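PDB 1GVD: MYB proto-oncogene protein from Mus musculus, which probably binds DNA as a transcription regulator through Myb repeats, of which this crystal structure holds the second, R2. Local coordinates for residues Leu1-Trp6 with Lys34-Lys39; Lys24-Ile29 with Gln40-Trp45. The protein carries 1 engineered substitution. All coordinates share one frame; numbering follows the deposited sequence. Where two conformers were deposited one is given.

In the fold
From the N terminus, residues 1-6 run as an extended lead-in to helix 8-21. Contact 1 joins them to residues 34-39, the turn and first residues of helix 38-49, and closes a loop holding the first two helices. Helix 26-30 follows, and contact 2 sets this short helix, through Trp26 and Ile29, against residues 40-45. It closes the shorter loop, residues 30-39, which holds the turn between helices 26-30 and 38-49. The segments alternate along the chain, so the contacts cross rather than nest. They touch, among other places, where the Trp6 ring packs against Arg44 and Gln40 O and where Trp26 meets Gly38 O. Together they tie the N-terminal arm and helix 26-30 to the third helix.

Contact 1: Leu1-Trp6 with Lys34-Lys39. With SO4 (sulfate ion), chain C.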
ATOM      1  N   LEU A   1       8.507  -1.943  12.804  1.00 19.47           N
ATOM      2  CA  LEU A   1       9.553  -1.743  11.756  1.00 15.57           C
ATOM      3  C   LEU A   1       9.208  -0.562  10.863  1.00 18.34           C
ATOM      4  O   LEU A   1       8.036  -0.233  10.675  1.00 18.90           O
ATOM      5  CB  LEU A   1       9.693  -3.000  10.894  1.00 19.05           C
ATOM      6  CG  LEU A   1      10.142  -4.280  11.599  1.00 19.45           C
ATOM      7  CD1 LEU A   1      10.189  -5.421  10.599  1.00 21.59           C
ATOM      8  CD2 LEU A   1      11.511  -4.071  12.230  1.00 22.03           C
ATOM      9  N   ILE A   2      10.239   0.065  10.312  1.00 17.04           N
ATOM     10  CA  ILE A   2      10.067   1.211   9.431  1.00 20.47           C
ATOM     11  C   ILE A   2      10.783   0.972   8.105  1.00 18.58           C
ATOM     12  O   ILE A   2      11.970   0.653   8.078  1.00 17.34           O
ATOM     13  CB  ILE A   2      10.642   2.497  10.072  1.00 23.37           C
ATOM     14  CG1 ILE A   2       9.997   2.733  11.441  1.00 29.94           C
ATOM     15  CG2 ILE A   2      10.406   3.687   9.156  1.00 28.39           C
ATOM     16  CD1 ILE A   2       8.490   2.892  11.402  1.00 31.94           C
ATOM     17  N   LYS A   3      10.051   1.115   7.005  1.00 17.43           N
ATOM     18  CA  LYS A   3      10.635   0.937   5.682  1.00 17.99           C
ATOM     19  C   LYS A   3      10.673   2.263   4.941  1.00 21.39           C
ATOM     20  O   LYS A   3       9.894   3.170   5.234  1.00 26.61           O
ATOM     21  CB  LYS A   3       9.827  -0.069   4.865  1.00 15.09           C
ATOM     22  CG  LYS A   3      10.017  -1.512   5.280  1.00 16.28           C
ATOM     23  CD  LYS A   3       9.288  -2.434   4.323  1.00 14.13           C
ATOM     24  CE  LYS A   3       9.555  -3.890   4.645  1.00 14.86           C
ATOM     25  NZ  LYS A   3       8.867  -4.785   3.681  1.00 15.46           N
ATOM     26  N   GLY A   4      11.587   2.367   3.983  1.00 22.48           N
ATOM     27  CA  GLY A   4      11.708   3.580   3.199  1.00 24.55           C
ATOM     28  C   GLY A   4      11.208   3.343   1.788  1.00 19.28           C
ATOM     29  O   GLY A   4      10.000   3.253   1.566  1.00 20.46           O
ATOM     30  N   PRO A   5      12.117   3.232   0.807  1.00 19.13           N
ATOM     31  CA  PRO A   5      11.735   3.003  -0.588  1.00 19.83           C
ATOM     32  C   PRO A   5      10.905   1.734  -0.760  1.00 14.62           C
ATOM     33  O   PRO A   5      11.111   0.744  -0.058  1.00 16.42           O
ATOM     34  CB  PRO A   5      13.082   2.901  -1.301  1.00 23.04           C
ATOM     35  CG  PRO A   5      13.968   3.774  -0.471  1.00 28.22           C
ATOM     36  CD  PRO A   5      13.577   3.383   0.929  1.00 22.97           C
ATOM     37  N   TRP A   6       9.963   1.777  -1.694  1.00 12.37           N
ATOM     38  CA  TRP A   6       9.107   0.633  -1.978  1.00 10.23           C
ATOM     39  C   TRP A   6       9.777  -0.311  -2.965  1.00 11.15           C
ATOM     40  O   TRP A   6      10.400   0.131  -3.931  1.00 15.65           O
ATOM     41  CB  TRP A   6       7.780   1.096  -2.584  1.00 11.14           C
ATOM     42  CG  TRP A   6       6.858   1.726  -1.602  1.00 10.20           C
ATOM     43  CD1 TRP A   6       6.981   2.956  -1.027  1.00 14.04           C
ATOM     44  CD2 TRP A   6       5.676   1.140  -1.053  1.00  9.29           C
ATOM     45  NE1 TRP A   6       5.950   3.173  -0.148  1.00 11.74           N
ATOM     46  CE2 TRP A   6       5.131   2.074  -0.144  1.00 10.68           C
ATOM     47  CE3 TRP A   6       5.024  -0.085  -1.239  1.00 10.44           C
ATOM     48  CZ2 TRP A   6       3.962   1.819   0.582  1.00 10.93           C
ATOM     49  CZ3 TRP A   6       3.861  -0.339  -0.519  1.00 11.08           C
ATOM     50  CH2 TRP A   6       3.343   0.611   0.380  1.00 10.62           C
ATOM     51  N   LYS A  34       4.484  -5.544   6.097  1.00 14.34           N
ATOM     52  CA  LYS A  34       5.470  -5.326   7.146  1.00 15.58           C
ATOM     53  C   LYS A  34       6.183  -3.984   6.988  1.00 13.50           C
ATOM     54  O   LYS A  34       6.652  -3.649   5.902  1.00 15.53           O
ATOM     55  CB  LYS A  34       6.501  -6.457   7.115  1.00 23.70           C
ATOM     56  CG  LYS A  34       7.351  -6.582   8.366  1.00 33.26           C
ATOM     57  CD  LYS A  34       6.538  -7.133   9.525  1.00 36.62           C
ATOM     58  CE  LYS A  34       7.410  -7.372  10.745  1.00 38.73           C
ATOM     59  NZ  LYS A  34       6.640  -7.969  11.870  1.00 42.39           N
ATOM     60  N   GLY A  35       6.253  -3.216   8.073  1.00 13.32           N
ATOM     61  CA  GLY A  35       6.942  -1.938   8.032  1.00 14.22           C
ATOM     62  C   GLY A  35       6.234  -0.782   7.350  1.00 13.53           C
ATOM     63  O   GLY A  35       6.864   0.228   7.038  1.00 15.33           O
ATOM     64  N   ARG A  36       4.933  -0.922   7.115  1.00 13.31           N
ATOM     65  CA  ARG A  36       4.156   0.137   6.473  1.00 11.76           C
ATOM     66  C   ARG A  36       2.952   0.534   7.315  1.00 10.57           C
ATOM     67  O   ARG A  36       2.377  -0.297   8.018  1.00 14.01           O
ATOM     68  CB  ARG A  36       3.639  -0.319   5.102  1.00 11.24           C
ATOM     69  CG  ARG A  36       4.706  -0.664   4.082  1.00 13.16           C
ATOM     70  CD  ARG A  36       5.556   0.536   3.723  1.00 12.50           C
ATOM     71  NE  ARG A  36       6.603   0.171   2.775  1.00  9.72           N
ATOM     72  CZ  ARG A  36       7.578   0.984   2.384  1.00 10.61           C
ATOM     73  NH1 ARG A  36       7.644   2.224   2.857  1.00 13.10           N
ATOM     74  NH2 ARG A  36       8.494   0.554   1.531  1.00 11.67           N
ATOM     75  N   ILE A  37       2.578   1.808   7.242  1.00 11.28           N
ATOM     76  CA  ILE A  37       1.400   2.291   7.952  1.00 11.53           C
ATOM     77  C   ILE A  37       0.381   2.690   6.888  1.00 10.06           C
ATOM     78  O   ILE A  37       0.727   2.860   5.716  1.00  8.87           O
ATOM     79  CB  ILE A  37       1.709   3.506   8.861  1.00 11.79           C
ATOM     80  CG1 ILE A  37       2.258   4.669   8.036  1.00 12.62           C
ATOM     81  CG2 ILE A  37       2.689   3.095   9.949  1.00 17.34           C
ATOM     82  CD1 ILE A  37       2.523   5.928   8.850  1.00 20.27           C
ATOM     83  N   GLY A  38      -0.872   2.835   7.301  1.00  9.99           N
ATOM     84  CA  GLY A  38      -1.933   3.180   6.372  1.00  9.53           C
ATOM     85  C   GLY A  38      -1.677   4.336   5.423  1.00  8.72           C
ATOM     86  O   GLY A  38      -1.904   4.208   4.219  1.00  8.16           O
ATOM     87  N   LYS A  39      -1.211   5.468   5.941  1.00  9.25           N
ATOM     88  CA  LYS A  39      -0.979   6.620   5.080  1.00 10.28           C
ATOM     89  C   LYS A  39       0.069   6.378   3.999  1.00  8.68           C
ATOM     90  O   LYS A  39      -0.028   6.936   2.908  1.00 10.84           O
ATOM     91  CB  LYS A  39      -0.606   7.857   5.909  1.00 17.67           C
ATOM     92  CG  LYS A  39       0.693   7.758   6.678  1.00 23.17           C
ATOM     93  CD  LYS A  39       1.022   9.073   7.379  1.00 32.27           C
ATOM     94  CE  LYS A  39      -0.039   9.444   8.404  1.00 34.40           C
ATOM     95  NZ  LYS A  39       0.268  10.733   9.089  1.00 38.47           N
TER
HETATM   96  S   SO4 C1143       5.405  -3.744  11.533  1.00 46.73           S
HETATM   97  O1  SO4 C1143       5.601  -2.293  11.346  1.00 47.00           O
HETATM   98  O2  SO4 C1143       4.580  -3.976  12.733  1.00 49.52           O
HETATM   99  O3  SO4 C1143       4.723  -4.304  10.352  1.00 47.23           O
HETATM  100  O4  SO4 C1143       6.714  -4.400  11.703  1.00 47.87           O
HETATM  101  O   HOH W   1       6.030  -4.432   3.289  1.00 14.16           O
HETATM  102  O   HOH W   2       7.910   2.807   6.904  1.00 40.81           O
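Arg36 holds Gly4 O with both terminal nitrogens, Arg36 NH1 at 2.9 Å. Both approach from the same face of its carbonyl. NH2 adds a weak bond to Pro5 O. NE is salt-bridged to Glu10 of helix 8-21. Gly4 O and Pro5 O, at its edge, help to hold the guanidinium flat between two side chains. On one face lies Trp6, stacked with planes 5° apart. Arg36 CZ is 3.7 Å from the centroid of the five-membered ring, a cation-pi contact. On the opposite face Lys3 CB stands 3.5 Å from Arg36 CZ. Arg36 CG is anti to the carbonyl carbon (chi1 -62°), and a bend at chi2 (-63°) turns CD toward the Trp6 ring. An alanine in place of Arg36 would probably leave Gly4 O and Glu10 without these partners and open a gap between Trp6 and Lys3.

Back toward the N terminus, Lys3 N makes a weak 3.3 Å bond to Gly35 O. A sulfate accepts bonds from Leu1 N and Gly35 N. Leu1 CD1 packs tightly on Lys34 CE at 3.4 Å. The N-terminal arm is fastened to the turn before the third helix of a Myb repeat, with Trp6 one of the repeat's three tryptophans.

Contact 2: Lys24-Ile29 with Gln40-Trp45; sequences KRWSVI and QCRERW. With SO4 (sulfate ion), chain D.
Trp26 lays one face of its indole over the backbone and inner side chain of Arg42. Arg42 CA stands 3.6 Å from the centroid of the six-membered ring and only 4° off its normal, a CH-pi contact. Arg42 CG is anti to its backbone N (chi1 180°), which brings it to 3.5 Å from Trp26 NE1. The two side chains cross at about a right angle. At the far end of the indole, Trp26 CH2 comes 3.7 Å from Trp45 CB. The two indoles meet obliquely, with planes 47° apart. Trp26 CE3 also packs on Cys41 CB at 3.9 Å. Deeper in, Ile29 CG2 rests 4.2 Å from Cys41 SG.

No hydrogen bond joins the two segments. The polar end of Arg42 leads away from Trp26 and grips Glu43 side-on. Its NE lies 2.9 Å from Glu43 OE1, which also accepts from NH2. NH2 further donates to a sulfate oxygen, O3, at 2.6 Å. The sulfate probably comes from the crystallisation liquor.

Helices 26-30 and 38-49 are the second and third of the Myb repeat, its helix-turn-helix pair, and the third is the DNA-recognition helix in this family. Helix 8-21 closes the core beside them: Val18 touches Trp45, and Leu14, the engineered position, touches Ile29.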
ATOM      1  N   LYS A  24     -10.084   2.452   0.543  0.50 10.13           N
ATOM      2  CA  LYS A  24     -10.519   3.226   1.703  0.50 12.33           C
ATOM      3  C   LYS A  24     -10.171   2.567   3.035  0.50 12.97           C
ATOM      4  O   LYS A  24     -10.266   3.193   4.087  0.50 16.80           O
ATOM      5  CB  LYS A  24     -12.030   3.477   1.641  0.50 16.08           C
ATOM      6  CG  LYS A  24     -12.470   4.362   0.483  0.50 20.97           C
ATOM      7  CD  LYS A  24     -13.961   4.675   0.542  0.50 24.54           C
ATOM      8  CE  LYS A  24     -14.312   5.582   1.717  0.50 23.21           C
ATOM      9  NZ  LYS A  24     -14.085   4.947   3.046  0.50 28.85           N
ATOM     10  N   ARG A  25      -9.755   1.305   2.984  0.50  9.30           N
ATOM     11  CA  ARG A  25      -9.418   0.547   4.189  0.50  8.83           C
ATOM     12  C   ARG A  25      -7.903   0.451   4.384  1.00  9.50           C
ATOM     13  O   ARG A  25      -7.347  -0.636   4.521  1.00 11.00           O
ATOM     14  CB  ARG A  25     -10.019  -0.850   4.062  1.00 11.12           C
ATOM     15  CG  ARG A  25     -11.538  -0.850   3.977  1.00 11.79           C
ATOM     16  CD  ARG A  25     -12.120  -2.258   3.934  1.00 10.41           C
ATOM     17  NE  ARG A  25     -13.575  -2.198   4.049  1.00 12.04           N
ATOM     18  CZ  ARG A  25     -14.406  -1.972   3.036  1.00 12.53           C
ATOM     19  NH1 ARG A  25     -13.937  -1.800   1.808  1.00 12.05           N
ATOM     20  NH2 ARG A  25     -15.710  -1.875   3.260  1.00 13.49           N
ATOM     21  N   TRP A  26      -7.244   1.605   4.364  1.00 10.15           N
ATOM     22  CA  TRP A  26      -5.793   1.656   4.466  1.00  7.62           C
ATOM     23  C   TRP A  26      -5.189   1.006   5.699  1.00  8.92           C
ATOM     24  O   TRP A  26      -4.119   0.409   5.612  1.00  9.52           O
ATOM     25  CB  TRP A  26      -5.322   3.106   4.345  1.00  8.36           C
ATOM     26  CG  TRP A  26      -5.773   3.734   3.066  1.00  8.29           C
ATOM     27  CD1 TRP A  26      -6.622   4.794   2.925  1.00  9.78           C
ATOM     28  CD2 TRP A  26      -5.437   3.312   1.738  1.00  7.35           C
ATOM     29  NE1 TRP A  26      -6.837   5.056   1.595  1.00  9.95           N
ATOM     30  CE2 TRP A  26      -6.123   4.162   0.842  1.00  9.10           C
ATOM     31  CE3 TRP A  26      -4.624   2.295   1.216  1.00  8.00           C
ATOM     32  CZ2 TRP A  26      -6.023   4.027  -0.550  1.00  8.32           C
ATOM     33  CZ3 TRP A  26      -4.522   2.162  -0.171  1.00  9.15           C
ATOM     34  CH2 TRP A  26      -5.220   3.024  -1.036  1.00  8.80           C
ATOM     35  N   SER A  27      -5.860   1.114   6.841  1.00 11.42           N
ATOM     36  CA  SER A  27      -5.345   0.511   8.067  1.00 11.91           C
ATOM     37  C   SER A  27      -5.310  -1.013   7.960  1.00 11.06           C
ATOM     38  O   SER A  27      -4.351  -1.652   8.393  1.00 13.72           O
ATOM     39  CB  SER A  27      -6.199   0.928   9.268  1.00 18.67           C
ATOM     40  OG  SER A  27      -6.130   2.328   9.474  0.50 19.87           O
ATOM     41  N   VAL A  28      -6.355  -1.591   7.376  1.00 10.93           N
ATOM     42  CA  VAL A  28      -6.435  -3.038   7.210  1.00 12.60           C
ATOM     43  C   VAL A  28      -5.391  -3.495   6.190  1.00 10.61           C
ATOM     44  O   VAL A  28      -4.722  -4.510   6.376  1.00 13.69           O
ATOM     45  CB  VAL A  28      -7.836  -3.465   6.724  1.00 17.41           C
ATOM     46  CG1 VAL A  28      -7.924  -4.980   6.648  1.00 19.02           C
ATOM     47  CG2 VAL A  28      -8.897  -2.916   7.661  1.00 20.70           C
ATOM     48  N   ILE A  29      -5.258  -2.732   5.111  1.00  9.74           N
ATOM     49  CA  ILE A  29      -4.286  -3.047   4.072  1.00  9.39           C
ATOM     50  C   ILE A  29      -2.864  -3.039   4.637  1.00 10.58           C
ATOM     51  O   ILE A  29      -2.089  -3.962   4.393  1.00 10.27           O
ATOM     52  CB  ILE A  29      -4.405  -2.037   2.904  1.00  7.96           C
ATOM     53  CG1 ILE A  29      -5.672  -2.344   2.104  1.00  8.33           C
ATOM     54  CG2 ILE A  29      -3.160  -2.084   2.014  1.00  7.97           C
ATOM     55  CD1 ILE A  29      -5.978  -1.341   1.006  1.00  9.77           C
ATOM     56  N   GLN A  40       1.063   5.542   4.287  1.00  7.96           N
ATOM     57  CA  GLN A  40       2.091   5.250   3.290  1.00  8.31           C
ATOM     58  C   GLN A  40       1.478   4.477   2.127  1.00  6.87           C
ATOM     59  O   GLN A  40       1.809   4.709   0.965  1.00  8.56           O
ATOM     60  CB  GLN A  40       3.224   4.426   3.899  1.00  9.40           C
ATOM     61  CG  GLN A  40       4.113   5.191   4.865  1.00 14.94           C
ATOM     62  CD  GLN A  40       5.196   4.309   5.445  1.00 14.80           C
ATOM     63  OE1 GLN A  40       4.908   3.284   6.053  1.00 15.28           O
ATOM     64  NE2 GLN A  40       6.451   4.702   5.254  1.00 19.73           N
ATOM     65  N   CYS A  41       0.584   3.551   2.448  1.00  7.68           N
ATOM     66  CA  CYS A  41      -0.082   2.751   1.428  1.00  7.30           C
ATOM     67  C   CYS A  41      -0.984   3.637   0.575  1.00  6.32           C
ATOM     68  O   CYS A  41      -1.030   3.507  -0.649  1.00  7.71           O
ATOM     69  CB  CYS A  41      -0.905   1.646   2.090  1.00  7.54           C
ATOM     70  SG  CYS A  41       0.100   0.441   3.000  1.00  9.56           S
ATOM     71  N   ARG A  42      -1.700   4.545   1.234  1.00  6.42           N
ATOM     72  CA  ARG A  42      -2.597   5.467   0.548  1.00  7.15           C
ATOM     73  C   ARG A  42      -1.828   6.321  -0.458  1.00  6.02           C
ATOM     74  O   ARG A  42      -2.243   6.477  -1.610  1.00  6.57           O
ATOM     75  CB  ARG A  42      -3.275   6.368   1.579  1.00  7.04           C
ATOM     76  CG  ARG A  42      -4.242   7.389   1.008  1.00  7.29           C
ATOM     77  CD  ARG A  42      -4.634   8.384   2.091  1.00  9.55           C
ATOM     78  NE  ARG A  42      -3.524   9.289   2.382  1.00 11.22           N
ATOM     79  CZ  ARG A  42      -3.364   9.955   3.520  1.00 13.10           C
ATOM     80  NH1 ARG A  42      -4.241   9.826   4.508  1.00 14.43           N
ATOM     81  NH2 ARG A  42      -2.321  10.762   3.667  1.00 14.31           N
ATOM     82  N   GLU A  43      -0.705   6.878  -0.019  1.00  6.87           N
ATOM     83  CA  GLU A  43       0.101   7.721  -0.887  1.00  7.31           C
ATOM     84  C   GLU A  43       0.742   6.958  -2.045  1.00  7.82           C
ATOM     85  O   GLU A  43       0.801   7.462  -3.169  1.00  8.57           O
ATOM     86  CB  GLU A  43       1.159   8.452  -0.060  1.00  9.27           C
ATOM     87  CG  GLU A  43       0.550   9.439   0.924  1.00 11.64           C
ATOM     88  CD  GLU A  43      -0.382  10.424   0.242  1.00 12.47           C
ATOM     89  OE1 GLU A  43      -1.593  10.427   0.554  1.00 12.20           O
ATOM     90  OE2 GLU A  43       0.095  11.191  -0.615  1.00 14.72           O
ATOM     91  N   ARG A  44       1.201   5.738  -1.789  1.00  7.70           N
ATOM     92  CA  ARG A  44       1.815   4.941  -2.844  1.00  7.43           C
ATOM     93  C   ARG A  44       0.776   4.646  -3.926  1.00  6.19           C
ATOM     94  O   ARG A  44       1.074   4.699  -5.120  1.00  8.18           O
ATOM     95  CB  ARG A  44       2.366   3.634  -2.267  1.00  7.96           C
ATOM     96  CG  ARG A  44       3.189   2.806  -3.251  1.00  7.36           C
ATOM     97  CD  ARG A  44       4.443   3.539  -3.685  1.00  8.39           C
ATOM     98  NE  ARG A  44       5.255   2.737  -4.596  1.00  9.07           N
ATOM     99  CZ  ARG A  44       6.338   3.190  -5.219  1.00 10.64           C
ATOM    100  NH1 ARG A  44       6.740   4.441  -5.027  1.00 16.00           N
ATOM    101  NH2 ARG A  44       7.024   2.390  -6.024  1.00 12.38           N
ATOM    102  N   TRP A  45      -0.449   4.352  -3.503  1.00  5.35           N
ATOM    103  CA  TRP A  45      -1.518   4.064  -4.443  1.00  5.29           C
ATOM    104  C   TRP A  45      -1.898   5.282  -5.288  1.00  8.06           C
ATOM    105  O   TRP A  45      -1.903   5.212  -6.511  1.00  8.91           O
ATOM    106  CB  TRP A  45      -2.747   3.539  -3.687  1.00  7.15           C
ATOM    107  CG  TRP A  45      -3.961   3.356  -4.547  1.00  7.55           C
ATOM    108  CD1 TRP A  45      -5.046   4.180  -4.617  1.00 10.13           C
ATOM    109  CD2 TRP A  45      -4.203   2.292  -5.476  1.00  9.36           C
ATOM    110  NE1 TRP A  45      -5.952   3.696  -5.530  1.00 10.79           N
ATOM    111  CE2 TRP A  45      -5.462   2.538  -6.072  1.00  8.96           C
ATOM    112  CE3 TRP A  45      -3.481   1.156  -5.864  1.00 10.32           C
ATOM    113  CZ2 TRP A  45      -6.013   1.687  -7.036  1.00 11.06           C
ATOM    114  CZ3 TRP A  45      -4.033   0.309  -6.826  1.00 13.15           C
ATOM    115  CH2 TRP A  45      -5.287   0.584  -7.398  1.00 12.90           C
TER
HETATM  116  S   SO4 D1144      -1.109  13.601   6.251  0.50 30.42           S
HETATM  117  O1  SO4 D1144      -1.328  14.958   5.715  0.50 31.43           O
HETATM  118  O2  SO4 D1144      -1.496  13.564   7.674  0.50 33.53           O
HETATM  119  O3  SO4 D1144      -1.931  12.638   5.497  0.50 32.47           O
HETATM  120  O4  SO4 D1144       0.316  13.244   6.118  0.50 33.03           O